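Local coordinates for protein integral membrane indolylacetylinositol arabinosyltransferase EmbC (Mycolicibacterium smegmatis, PDB 7BVE) that probably transfers arabinose units to build mycobacterial cell-wall arabinan, as a GT-C-type membrane glycosyltransferase that is targeted by the anti-tuberculosis drug ethambutol, at residues Y299-F303 and V1004-G1010; Q182-F187 and G1014-L1019. One frame throughout, in Å; residues are numbered along the deposited sequence.

Contact 1: residues Y299-F303 and V1004-G1010; sequences YYRWF and VMDYLGG
At the rim of the ethambutol pocket, two irregular loops meet, one from the GT-C membrane part and one from the C-terminal domain; V1004, whose side chain is about 4 Å from the bound ethambutol, belongs to this contact. The interface illustrates how loops without regular structure are joined through backbone carbonyls. R301, extended (chi1 to chi3 all t), donates from NH2 to V1004 O at 2.9 Å, while G1009 CA covers one face of its guanidinium; D1006 OD1, 4.0 Å from R301 NH2, is too far for a salt bridge. W302 N donates to G1009 O at 2.8 Å; W302 and F303 take left-handed backbone angles (phi/psi 67/46 and 66/20). CA atoms of Y300 and M1005 pair at 5.6 Å and those of W302 and G1010 at 4.2 Å, the latter leaving no room for a CB on G1010. M1005 SD makes a Met-aromatic contact with Y300, 3.6 Å from CD1. G1010 CA sits over the F303 ring face in a CH-pi contact, 3.6 Å from F303 CE1.

Contact 2: residues Q182-F187 and G1014-L1019; sequences QIVGVF and GITELL
V184 has the most surface covered here, followed by Q182 and L1019; these define how the irregular 182-187 segment lies against the short helix 1016-1019. V184 (chi1 m) points its CB toward the 1014-1019 segment and enters an aliphatic cleft: CG1 is 4.2 Å from I1015 CG2 and 4.5 Å from L1018 CB, and CG2 is 4.2 Å from L1019 CD1. Its CA is 6.6 Å from that of L1019, the nearest CA pair of the two segments. Q182, outstretched with chi1 and chi2 both t, donates from NE2 to G1014 O at 3.2 Å, their one hydrogen bond, while its CD rests 3.9 Å from L1018 CD1. L1019 (chi1 t, chi2 p) brings CD1 to 3.7 Å from V184 O and to the edge of the F187 ring, 3.8 Å from CZ. I1015 O sets the helical turn, accepting from L1018 N at 3.3 Å and L1019 N at 3.1 Å. At G185 (phi/psi 142/-177) a CB would run into V184 O and crowd F187 CZ; that ring also meets Y1047. Such burial of aliphatic side chains beside a single polar tie is typical of a domain interface, here between the concanavalin-like and C-terminal domains.

The centres of contacts 1 and 2 lie about 15 Å apart, and both use the same short part of the C-terminal domain: 1004-1010 follows helix 995-1001, and 1014-1019 carries helix 1016-1019, which leads into strand 1020-1029 of the mixed sheet. Along the chain the order is 182-187, 299-303, 1004-1010, 1014-1019, so contact 1 is nested inside the loop closed by contact 2. The two also touch, Y1007 CE1 lying 3.4 Å from Q182 OE1. The same short C-terminal run thus touches both the GT-C membrane part beside the drug pocket and the concanavalin-like domain farther out, bringing together segments about 700 and 830 residues apart in sequence.

Contact 1: residues Y299-F303 and V1004-G1010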
loop_
_atom_site.group_PDB
_atom_site.type_symbol
_atom_site.label_atom_id
_atom_site.label_comp_id
_atom_site.label_asym_id
_atom_site.label_seq_id
_atom_site.Cartn_x
_atom_site.Cartn_y
_atom_site.Cartn_z
ATOM N N TYR A 299 10.716 -6.095 26.717
ATOM C CA TYR A 299 12.159 -6.192 26.837
ATOM C C TYR A 299 12.862 -5.507 25.680
ATOM O O TYR A 299 13.936 -4.928 25.854
ATOM C CB TYR A 299 12.519 -7.668 26.932
ATOM C CG TYR A 299 13.955 -8.023 27.138
ATOM C CD1 TYR A 299 14.585 -7.774 28.341
ATOM C CD2 TYR A 299 14.657 -8.698 26.156
ATOM C CE1 TYR A 299 15.891 -8.140 28.537
ATOM C CE2 TYR A 299 15.953 -9.067 26.343
ATOM C CZ TYR A 299 16.562 -8.791 27.533
ATOM O OH TYR A 299 17.862 -9.165 27.718
ATOM N N TYR A 300 12.262 -5.539 24.501
ATOM C CA TYR A 300 12.906 -5.034 23.305
ATOM C C TYR A 300 12.516 -3.607 22.963
ATOM O O TYR A 300 13.103 -3.038 22.048
ATOM C CB TYR A 300 12.588 -5.949 22.121
ATOM C CG TYR A 300 13.168 -7.338 22.233
ATOM C CD1 TYR A 300 14.495 -7.580 21.935
ATOM C CD2 TYR A 300 12.385 -8.404 22.631
ATOM C CE1 TYR A 300 15.025 -8.839 22.034
ATOM C CE2 TYR A 300 12.907 -9.666 22.732
ATOM C CZ TYR A 300 14.224 -9.878 22.431
ATOM O OH TYR A 300 14.746 -11.139 22.528
ATOM N N ARG A 301 11.562 -3.006 23.664
ATOM C CA ARG A 301 11.101 -1.686 23.269
ATOM C C ARG A 301 10.515 -0.989 24.489
ATOM O O ARG A 301 10.153 -1.629 25.475
ATOM C CB ARG A 301 10.099 -1.796 22.112
ATOM C CG ARG A 301 9.781 -0.520 21.353
ATOM C CD ARG A 301 9.028 -0.806 20.081
ATOM N NE ARG A 301 8.629 0.433 19.431
ATOM C CZ ARG A 301 9.392 1.157 18.615
ATOM N NH1 ARG A 301 8.900 2.268 18.101
ATOM N NH2 ARG A 301 10.620 0.786 18.318
ATOM N N TRP A 302 10.510 0.344 24.425
ATOM C CA TRP A 302 9.824 1.263 25.343
ATOM C C TRP A 302 10.403 1.271 26.752
ATOM O O TRP A 302 9.653 1.207 27.720
ATOM C CB TRP A 302 8.316 1.022 25.416
ATOM C CG TRP A 302 7.602 1.187 24.134
ATOM C CD1 TRP A 302 7.515 2.314 23.397
ATOM C CD2 TRP A 302 6.732 0.243 23.522
ATOM N NE1 TRP A 302 6.728 2.102 22.306
ATOM C CE2 TRP A 302 6.222 0.838 22.366
ATOM C CE3 TRP A 302 6.374 -1.077 23.807
ATOM C CZ2 TRP A 302 5.370 0.171 21.507
ATOM C CZ3 TRP A 302 5.534 -1.728 22.952
ATOM C CH2 TRP A 302 5.040 -1.110 21.819
ATOM N N PHE A 303 11.732 1.334 26.865
ATOM C CA PHE A 303 12.425 1.872 28.040
ATOM C C PHE A 303 12.220 1.047 29.307
ATOM O O PHE A 303 12.409 1.545 30.412
ATOM C CB PHE A 303 11.999 3.321 28.270
ATOM C CG PHE A 303 12.457 4.257 27.198
ATOM C CD1 PHE A 303 13.706 4.154 26.663
ATOM C CD2 PHE A 303 11.576 5.133 26.617
ATOM C CE1 PHE A 303 14.089 4.998 25.657
ATOM C CE2 PHE A 303 11.960 5.956 25.593
ATOM C CZ PHE A 303 13.217 5.883 25.119
ATOM N N VAL A 1004 12.860 -2.075 15.444
ATOM C CA VAL A 1004 12.092 -2.300 16.661
ATOM C C VAL A 1004 12.945 -1.984 17.882
ATOM O O VAL A 1004 12.466 -1.408 18.864
ATOM C CB VAL A 1004 11.566 -3.747 16.680
ATOM C CG1 VAL A 1004 10.855 -4.069 17.974
ATOM C CG2 VAL A 1004 10.646 -3.974 15.509
ATOM N N MET A 1005 14.233 -2.296 17.819
ATOM C CA MET A 1005 15.110 -2.244 18.977
ATOM C C MET A 1005 16.003 -1.014 19.008
ATOM O O MET A 1005 16.890 -0.941 19.855
ATOM C CB MET A 1005 15.973 -3.497 19.016
ATOM C CG MET A 1005 15.193 -4.767 19.193
ATOM S SD MET A 1005 16.249 -6.209 19.138
ATOM C CE MET A 1005 16.579 -6.265 17.394
ATOM N N ASP A 1006 15.788 -0.039 18.130
ATOM C CA ASP A 1006 16.735 1.058 18.001
ATOM C C ASP A 1006 16.542 2.091 19.108
ATOM O O ASP A 1006 15.775 1.902 20.047
ATOM C CB ASP A 1006 16.627 1.702 16.621
ATOM C CG ASP A 1006 15.234 2.226 16.310
ATOM O OD1 ASP A 1006 14.286 1.978 17.078
ATOM O OD2 ASP A 1006 15.088 2.908 15.275
ATOM N N TYR A 1007 17.253 3.211 18.973
ATOM C CA TYR A 1007 17.240 4.272 19.971
ATOM C C TYR A 1007 15.917 5.015 20.036
ATOM O O TYR A 1007 15.522 5.455 21.117
ATOM C CB TYR A 1007 18.358 5.267 19.672
ATOM C CG TYR A 1007 18.442 6.423 20.635
ATOM C CD1 TYR A 1007 18.952 6.246 21.910
ATOM C CD2 TYR A 1007 18.024 7.695 20.266
ATOM C CE1 TYR A 1007 19.036 7.296 22.800
ATOM C CE2 TYR A 1007 18.101 8.753 21.152
ATOM C CZ TYR A 1007 18.611 8.544 22.419
ATOM O OH TYR A 1007 18.701 9.583 23.315
ATOM N N LEU A 1008 15.220 5.166 18.915
ATOM C CA LEU A 1008 14.028 6.000 18.871
ATOM C C LEU A 1008 12.801 5.349 19.480
ATOM O O LEU A 1008 11.727 5.952 19.442
ATOM C CB LEU A 1008 13.710 6.397 17.434
ATOM C CG LEU A 1008 14.642 7.406 16.781
ATOM C CD1 LEU A 1008 14.287 7.567 15.320
ATOM C CD2 LEU A 1008 14.539 8.729 17.504
ATOM N N GLY A 1009 12.913 4.152 20.034
ATOM C CA GLY A 1009 11.746 3.515 20.588
ATOM C C GLY A 1009 11.983 2.856 21.922
ATOM O O GLY A 1009 11.046 2.341 22.519
ATOM N N GLY A 1010 13.208 2.883 22.416
ATOM C CA GLY A 1010 13.537 2.141 23.610
ATOM C C GLY A 1010 14.735 1.293 23.304
ATOM O O GLY A 1010 15.756 1.823 22.884
#

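Contact 2: residues Q182-F187 and G1014-L1019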
loop_
_atom_site.group_PDB
_atom_site.type_symbol
_atom_site.label_atom_id
_atom_site.label_comp_id
_atom_site.label_asym_id
_atom_site.label_seq_id
_atom_site.Cartn_x
_atom_site.Cartn_y
_atom_site.Cartn_z
ATOM N N GLN A 182 22.148 10.575 29.051
ATOM C CA GLN A 182 22.077 9.124 29.096
ATOM C C GLN A 182 23.300 8.551 29.796
ATOM O O GLN A 182 24.428 8.987 29.561
ATOM C CB GLN A 182 21.939 8.555 27.687
ATOM C CG GLN A 182 21.902 7.048 27.631
ATOM C CD GLN A 182 21.568 6.503 26.273
ATOM O OE1 GLN A 182 21.294 7.249 25.345
ATOM N NE2 GLN A 182 21.601 5.189 26.144
ATOM N N ILE A 183 23.071 7.574 30.671
ATOM C CA ILE A 183 24.114 6.976 31.493
ATOM C C ILE A 183 24.278 5.522 31.087
ATOM O O ILE A 183 23.299 4.771 31.055
ATOM C CB ILE A 183 23.776 7.093 32.985
ATOM C CG1 ILE A 183 23.687 8.556 33.387
ATOM C CG2 ILE A 183 24.810 6.412 33.814
ATOM C CD1 ILE A 183 23.147 8.764 34.752
ATOM N N VAL A 184 25.507 5.135 30.741
ATOM C CA VAL A 184 25.855 3.740 30.486
ATOM C C VAL A 184 27.010 3.356 31.400
ATOM O O VAL A 184 27.651 2.321 31.209
ATOM C CB VAL A 184 26.216 3.481 29.011
ATOM C CG1 VAL A 184 25.046 3.750 28.112
ATOM C CG2 VAL A 184 27.376 4.317 28.593
ATOM N N GLY A 185 27.273 4.176 32.406
ATOM C CA GLY A 185 28.368 3.935 33.322
ATOM C C GLY A 185 29.003 5.251 33.678
ATOM O O GLY A 185 28.506 6.280 33.241
ATOM N N VAL A 186 30.066 5.266 34.470
ATOM C CA VAL A 186 30.783 6.498 34.783
ATOM C C VAL A 186 32.246 6.261 34.458
ATOM O O VAL A 186 32.919 5.489 35.148
ATOM C CB VAL A 186 30.608 6.928 36.242
ATOM C CG1 VAL A 186 31.433 8.160 36.526
ATOM C CG2 VAL A 186 29.155 7.203 36.556
ATOM N N PHE A 187 32.742 6.923 33.420
ATOM C CA PHE A 187 34.063 6.669 32.872
ATOM C C PHE A 187 34.967 7.866 33.123
ATOM O O PHE A 187 34.500 8.987 33.311
ATOM C CB PHE A 187 33.969 6.384 31.379
ATOM C CG PHE A 187 33.047 5.267 31.048
ATOM C CD1 PHE A 187 33.399 3.960 31.265
ATOM C CD2 PHE A 187 31.813 5.530 30.499
ATOM C CE1 PHE A 187 32.538 2.943 30.972
ATOM C CE2 PHE A 187 30.957 4.517 30.198
ATOM C CZ PHE A 187 31.314 3.229 30.428
ATOM N N GLY A 1014 20.171 0.806 21.882
ATOM C CA GLY A 1014 20.490 2.185 22.161
ATOM C C GLY A 1014 21.464 2.253 23.308
ATOM O O GLY A 1014 21.981 3.320 23.631
ATOM N N ILE A 1015 21.711 1.111 23.933
ATOM C CA ILE A 1015 22.666 0.994 25.023
ATOM C C ILE A 1015 23.976 0.391 24.543
ATOM O O ILE A 1015 25.052 0.892 24.855
ATOM C CB ILE A 1015 22.062 0.161 26.173
ATOM C CG1 ILE A 1015 20.764 0.776 26.662
ATOM C CG2 ILE A 1015 23.011 0.103 27.330
ATOM C CD1 ILE A 1015 20.018 -0.102 27.603
ATOM N N THR A 1016 23.904 -0.690 23.768
ATOM C CA THR A 1016 25.099 -1.319 23.228
ATOM C C THR A 1016 25.698 -0.532 22.076
ATOM O O THR A 1016 26.830 -0.814 21.676
ATOM C CB THR A 1016 24.787 -2.736 22.762
ATOM O OG1 THR A 1016 23.896 -2.681 21.646
ATOM C CG2 THR A 1016 24.124 -3.515 23.871
ATOM N N GLU A 1017 24.962 0.429 21.528
ATOM C CA GLU A 1017 25.493 1.331 20.518
ATOM C C GLU A 1017 26.534 2.276 21.098
ATOM O O GLU A 1017 27.435 2.713 20.378
ATOM C CB GLU A 1017 24.330 2.109 19.911
ATOM C CG GLU A 1017 24.641 2.964 18.717
ATOM C CD GLU A 1017 23.405 3.654 18.177
ATOM O OE1 GLU A 1017 22.322 3.495 18.773
ATOM O OE2 GLU A 1017 23.515 4.349 17.146
ATOM N N LEU A 1018 26.444 2.580 22.391
ATOM C CA LEU A 1018 27.364 3.483 23.061
ATOM C C LEU A 1018 28.393 2.782 23.920
ATOM O O LEU A 1018 29.471 3.327 24.132
ATOM C CB LEU A 1018 26.592 4.455 23.955
ATOM C CG LEU A 1018 25.606 5.387 23.269
ATOM C CD1 LEU A 1018 24.907 6.216 24.302
ATOM C CD2 LEU A 1018 26.327 6.260 22.290
ATOM N N LEU A 1019 28.090 1.599 24.425
ATOM C CA LEU A 1019 28.943 0.963 25.412
ATOM C C LEU A 1019 29.937 -0.006 24.796
ATOM O O LEU A 1019 31.057 -0.136 25.299
ATOM C CB LEU A 1019 28.072 0.237 26.436
ATOM C CG LEU A 1019 28.751 -0.415 27.629
ATOM C CD1 LEU A 1019 29.412 0.629 28.471
ATOM C CD2 LEU A 1019 27.750 -1.170 28.425
#